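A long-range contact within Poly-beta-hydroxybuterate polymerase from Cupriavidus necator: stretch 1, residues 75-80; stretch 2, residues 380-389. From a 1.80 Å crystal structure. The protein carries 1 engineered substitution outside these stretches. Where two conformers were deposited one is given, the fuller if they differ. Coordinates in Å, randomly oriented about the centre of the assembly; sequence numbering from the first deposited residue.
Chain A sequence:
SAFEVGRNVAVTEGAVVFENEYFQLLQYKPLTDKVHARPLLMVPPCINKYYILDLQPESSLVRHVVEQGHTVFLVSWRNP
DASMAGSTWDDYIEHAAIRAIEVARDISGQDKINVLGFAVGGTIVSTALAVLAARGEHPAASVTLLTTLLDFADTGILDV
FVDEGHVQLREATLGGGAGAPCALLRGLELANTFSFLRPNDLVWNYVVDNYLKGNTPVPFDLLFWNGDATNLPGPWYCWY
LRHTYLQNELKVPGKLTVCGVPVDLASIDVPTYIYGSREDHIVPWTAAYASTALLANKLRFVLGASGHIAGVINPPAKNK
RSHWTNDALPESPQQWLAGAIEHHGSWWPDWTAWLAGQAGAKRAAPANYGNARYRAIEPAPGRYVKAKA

Stretch 1, residues 75-80: VSWRNP
Stretch 2, residues 380-389: APGRYVKAKA

The C-terminal segment of the chain packs along the end of a strand more than 300 residues earlier, burying 370 Å² in total. Residues 75-77 are extended (Ser76 phi/psi -102/109), and Arg78 to Pro80 continue as loop. Opposite them, a cis peptide precedes Pro381, Gly382 adopts 84/163, a conformation that calls for glycine, and residues 383-386 have helical angles. This turn is held by Lys386 N to Arg383 O and Ala387 N to Tyr384 O, both 3.1 Å, before the chain extends again at Ala387 (-76/130). The register pairs the CA atoms of Ser76 and Val385 (6.5 Å), Arg78 and Tyr384 (5.3 Å), and Asn79 and Ala387 (6.3 Å).

Ser76, chi1 t, points toward the tail, its OG 3.7 Å from Val385 CB (chi1 p). Water 1 accepts from Ser76 OG (2.7 Å) and Val385 N (2.9 Å) and donates to Pro381 O (2.7 Å), so the hydroxyl reaches the turn backbone through solvent.

Tyr384, chi1 m and chi2 21°, lays its ring beside Arg78. The t chi1 of Arg78 and its off-well chi2 of 99° accompany a CD placed over one ring face, 4.0 Å from the Tyr384 ring centroid and 20° off the normal, a CH-pi contact. The guanidinium lies farther out: Arg78 CZ is 5.9 Å from that centroid, at most a weak cation-pi attraction. Trp77, chi1 m and chi2 95°, directs its CB away, but its backbone C lies at the ring edge.

Asn79 points toward the tail with chi1 t (-158°) and chi2 -8°, giving a nearly linear hydrogen bond from ND2 to Ala387 O (3.0 Å, 173°). Asn79 ND2 also lies 3.3 Å from Ala389 N, but both are donors and do not bond. Water 2 links Asn79 N (2.8 Å) to Tyr384 O (2.9 Å).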

ATOM      1  N   VAL A  75       5.497  -5.434 -36.677  1.00 20.67           N
ATOM      2  CA  VAL A  75       6.399  -6.553 -36.433  1.00 23.61           C
ATOM      3  C   VAL A  75       5.602  -7.733 -35.875  1.00 23.91           C
ATOM      4  O   VAL A  75       5.092  -7.668 -34.757  1.00 22.98           O
ATOM      5  CB  VAL A  75       7.508  -6.140 -35.461  1.00 20.99           C
ATOM      6  CG1 VAL A  75       8.349  -7.342 -35.066  1.00 22.66           C
ATOM      7  CG2 VAL A  75       8.353  -5.034 -36.076  1.00 20.78           C
ATOM      8  N   SER A  76       5.507  -8.822 -36.650  1.00 21.04           N
ATOM      9  CA  SER A  76       4.914 -10.072 -36.178  1.00 22.30           C
ATOM     10  C   SER A  76       6.053 -11.032 -35.854  1.00 24.80           C
ATOM     11  O   SER A  76       6.718 -11.539 -36.761  1.00 22.30           O
ATOM     12  CB  SER A  76       3.973 -10.665 -37.225  1.00 25.62           C
ATOM     13  OG  SER A  76       3.478 -11.916 -36.796  1.00 24.74           O
ATOM     14  N   TRP A  77       6.270 -11.284 -34.563  1.00 20.25           N
ATOM     15  CA  TRP A  77       7.448 -12.025 -34.130  1.00 22.55           C
ATOM     16  C   TRP A  77       7.336 -13.502 -34.477  1.00 27.24           C
ATOM     17  O   TRP A  77       6.262 -14.106 -34.380  1.00 23.72           O
ATOM     18  CB  TRP A  77       7.626 -11.901 -32.620  1.00 24.37           C
ATOM     19  CG  TRP A  77       7.853 -10.502 -32.138  1.00 21.56           C
ATOM     20  CD1 TRP A  77       6.923  -9.619 -31.672  1.00 24.36           C
ATOM     21  CD2 TRP A  77       9.111  -9.850 -32.050  1.00 21.12           C
ATOM     22  NE1 TRP A  77       7.534  -8.444 -31.298  1.00 23.84           N
ATOM     23  CE2 TRP A  77       8.882  -8.563 -31.519  1.00 22.08           C
ATOM     24  CE3 TRP A  77      10.417 -10.233 -32.369  1.00 21.94           C
ATOM     25  CZ2 TRP A  77       9.915  -7.651 -31.302  1.00 24.12           C
ATOM     26  CZ3 TRP A  77      11.446  -9.328 -32.142  1.00 28.34           C
ATOM     27  CH2 TRP A  77      11.188  -8.055 -31.623  1.00 25.79           C
ATOM     28  N   ARG A  78       8.467 -14.084 -34.854  1.00 22.06           N
ATOM     29  CA  ARG A  78       8.574 -15.535 -34.906  1.00 26.84           C
ATOM     30  C   ARG A  78       8.287 -16.113 -33.523  1.00 25.80           C
ATOM     31  O   ARG A  78       8.624 -15.508 -32.504  1.00 27.12           O
ATOM     32  CB  ARG A  78       9.981 -15.929 -35.361  1.00 27.40           C
ATOM     33  CG  ARG A  78      10.233 -17.428 -35.440  1.00 28.93           C
ATOM     34  CD  ARG A  78      10.091 -17.907 -36.850  1.00 33.79           C
ATOM     35  NE  ARG A  78      10.452 -19.318 -36.959  1.00 40.98           N
ATOM     36  CZ  ARG A  78      11.691 -19.763 -37.171  1.00 44.89           C
ATOM     37  NH1 ARG A  78      12.700 -18.906 -37.290  1.00 35.36           N
ATOM     38  NH2 ARG A  78      11.921 -21.073 -37.265  1.00 40.10           N
ATOM     39  N   ASN A  79       7.624 -17.266 -33.486  1.00 24.27           N
ATOM     40  CA  ASN A  79       7.505 -18.003 -32.232  1.00 25.45           C
ATOM     41  C   ASN A  79       8.675 -18.981 -32.205  1.00 23.14           C
ATOM     42  O   ASN A  79       8.637 -19.992 -32.906  1.00 24.36           O
ATOM     43  CB  ASN A  79       6.155 -18.722 -32.144  1.00 27.80           C
ATOM     44  CG  ASN A  79       5.757 -19.031 -30.715  1.00 30.37           C
ATOM     45  OD1 ASN A  79       6.554 -18.839 -29.802  1.00 23.18           O
ATOM     46  ND2 ASN A  79       4.524 -19.512 -30.514  1.00 26.23           N
ATOM     47  N   PRO A  80       9.741 -18.703 -31.451  1.00 25.76           N
ATOM     48  CA  PRO A  80      11.004 -19.419 -31.672  1.00 29.85           C
ATOM     49  C   PRO A  80      10.896 -20.913 -31.401  1.00 32.24           C
ATOM     50  O   PRO A  80      10.187 -21.357 -30.495  1.00 31.19           O
ATOM     51  CB  PRO A  80      11.979 -18.745 -30.696  1.00 32.06           C
ATOM     52  CG  PRO A  80      11.139 -18.014 -29.749  1.00 34.09           C
ATOM     53  CD  PRO A  80       9.887 -17.629 -30.459  1.00 28.74           C
ATOM     54  N   ALA A 380      -1.547 -10.928 -44.746  1.00 25.99           N
ATOM     55  CA  ALA A 380      -1.664 -10.796 -43.296  1.00 26.13           C
ATOM     56  C   ALA A 380      -2.793 -11.725 -42.853  1.00 30.26           C
ATOM     57  O   ALA A 380      -3.753 -11.935 -43.599  1.00 25.88           O
ATOM     58  CB  ALA A 380      -1.943  -9.361 -42.907  1.00 27.64           C
ATOM     59  N   PRO A 381      -2.703 -12.279 -41.634  1.00 27.62           N
ATOM     60  CA  PRO A 381      -1.750 -11.978 -40.564  1.00 26.65           C
ATOM     61  C   PRO A 381      -0.392 -12.675 -40.698  1.00 28.47           C
ATOM     62  O   PRO A 381       0.462 -12.464 -39.834  1.00 27.47           O
ATOM     63  CB  PRO A 381      -2.488 -12.468 -39.308  1.00 25.31           C
ATOM     64  CG  PRO A 381      -3.358 -13.590 -39.810  1.00 25.93           C
ATOM     65  CD  PRO A 381      -3.804 -13.147 -41.173  1.00 29.99           C
ATOM     66  N   GLY A 382      -0.187 -13.456 -41.756  1.00 28.41           N
ATOM     67  CA  GLY A 382       1.067 -14.162 -41.937  1.00 28.17           C
ATOM     68  C   GLY A 382       1.111 -15.483 -41.185  1.00 27.04           C
ATOM     69  O   GLY A 382       0.336 -15.745 -40.267  1.00 28.51           O
ATOM     70  N   ARG A 383       2.055 -16.336 -41.586  1.00 25.29           N
ATOM     71  CA  ARG A 383       2.124 -17.660 -40.974  1.00 25.50           C
ATOM     72  C   ARG A 383       2.889 -17.678 -39.648  1.00 25.08           C
ATOM     73  O   ARG A 383       2.663 -18.595 -38.844  1.00 26.75           O
ATOM     74  CB  ARG A 383       2.736 -18.669 -41.964  1.00 25.00           C
ATOM     75  CG  ARG A 383       4.224 -18.529 -42.196  1.00 24.34           C
ATOM     76  CD  ARG A 383       4.675 -19.330 -43.434  1.00 29.05           C
ATOM     77  NE  ARG A 383       6.126 -19.277 -43.600  1.00 30.58           N
ATOM     78  CZ  ARG A 383       6.784 -18.273 -44.176  1.00 36.51           C
ATOM     79  NH1 ARG A 383       6.127 -17.225 -44.674  1.00 29.34           N
ATOM     80  NH2 ARG A 383       8.109 -18.320 -44.259  1.00 33.31           N
ATOM     81  N   TYR A 384       3.780 -16.708 -39.379  1.00 24.33           N
ATOM     82  CA  TYR A 384       4.508 -16.755 -38.105  1.00 22.48           C
ATOM     83  C   TYR A 384       3.552 -16.707 -36.921  1.00 28.65           C
ATOM     84  O   TYR A 384       3.715 -17.463 -35.954  1.00 24.46           O
ATOM     85  CB  TYR A 384       5.525 -15.615 -37.968  1.00 23.39           C
ATOM     86  CG  TYR A 384       6.790 -15.746 -38.799  1.00 25.87           C
ATOM     87  CD1 TYR A 384       6.835 -16.573 -39.926  1.00 29.56           C
ATOM     88  CD2 TYR A 384       7.939 -15.016 -38.468  1.00 27.76           C
ATOM     89  CE1 TYR A 384       7.983 -16.677 -40.695  1.00 28.79           C
ATOM     90  CE2 TYR A 384       9.104 -15.121 -39.230  1.00 24.87           C
ATOM     91  CZ  TYR A 384       9.108 -15.947 -40.348  1.00 29.34           C
ATOM     92  OH  TYR A 384      10.240 -16.056 -41.118  1.00 28.89           O
ATOM     93  N   VAL A 385       2.544 -15.832 -36.977  1.00 24.36           N
ATOM     94  CA  VAL A 385       1.675 -15.648 -35.815  1.00 22.12           C
ATOM     95  C   VAL A 385       0.823 -16.891 -35.551  1.00 28.61           C
ATOM     96  O   VAL A 385       0.308 -17.061 -34.439  1.00 25.49           O
ATOM     97  CB  VAL A 385       0.795 -14.392 -35.996  1.00 21.28           C
ATOM     98  CG1 VAL A 385      -0.233 -14.624 -37.100  1.00 23.80           C
ATOM     99  CG2 VAL A 385       0.115 -13.995 -34.655  1.00 22.11           C
ATOM    100  N   LYS A 386       0.677 -17.781 -36.544  1.00 24.28           N
ATOM    101  CA  LYS A 386      -0.116 -18.992 -36.363  1.00 25.07           C
ATOM    102  C   LYS A 386       0.668 -20.128 -35.719  1.00 31.58           C
ATOM    103  O   LYS A 386       0.069 -21.149 -35.360  1.00 29.50           O
ATOM    104  CB  LYS A 386      -0.677 -19.465 -37.715  1.00 25.21           C
ATOM    105  CG  LYS A 386      -1.579 -18.423 -38.373  1.00 26.16           C
ATOM    106  CD  LYS A 386      -2.029 -18.841 -39.786  1.00 32.17           C
ATOM    107  CE  LYS A 386      -2.853 -17.718 -40.411  1.00 40.95           C
ATOM    108  NZ  LYS A 386      -3.361 -18.043 -41.764  1.00 42.70           N
ATOM    109  N   ALA A 387       1.981 -19.984 -35.569  1.00 30.30           N
ATOM    110  CA  ALA A 387       2.806 -21.065 -35.048  1.00 26.75           C
ATOM    111  C   ALA A 387       2.615 -21.184 -33.542  1.00 26.26           C
ATOM    112  O   ALA A 387       2.706 -20.190 -32.812  1.00 27.35           O
ATOM    113  CB  ALA A 387       4.281 -20.829 -35.380  1.00 32.72           C
ATOM    114  N   LYS A 388       2.357 -22.403 -33.080  1.00 27.79           N
ATOM    115  CA  LYS A 388       2.205 -22.665 -31.657  1.00 27.23           C
ATOM    116  C   LYS A 388       3.572 -22.773 -30.982  1.00 30.16           C
ATOM    117  O   LYS A 388       4.592 -23.028 -31.626  1.00 29.99           O
ATOM    118  CB  LYS A 388       1.415 -23.957 -31.442  1.00 36.03           C
ATOM    119  CG  LYS A 388       2.219 -25.204 -31.700  1.00 41.63           C
ATOM    120  N   ALA A 389       3.586 -22.558 -29.668  0.50 30.18           N
ATOM    121  CA  ALA A 389       4.823 -22.670 -28.893  0.50 29.54           C
ATOM    122  C   ALA A 389       5.284 -24.128 -28.809  0.50 30.02           C
ATOM    123  O   ALA A 389       6.454 -24.413 -28.535  0.50 20.78           O
ATOM    124  CB  ALA A 389       4.630 -22.094 -27.497  0.50 28.35           C
TER
HETATM  125  O   HOH W   1       2.693 -13.582 -38.809  1.00 23.27           O
HETATM  126  O   HOH W   2       6.492 -18.279 -35.784  1.00 27.17           O
HETATM  127  O   HOH W   3       7.457 -22.615 -31.966  1.00 39.29           O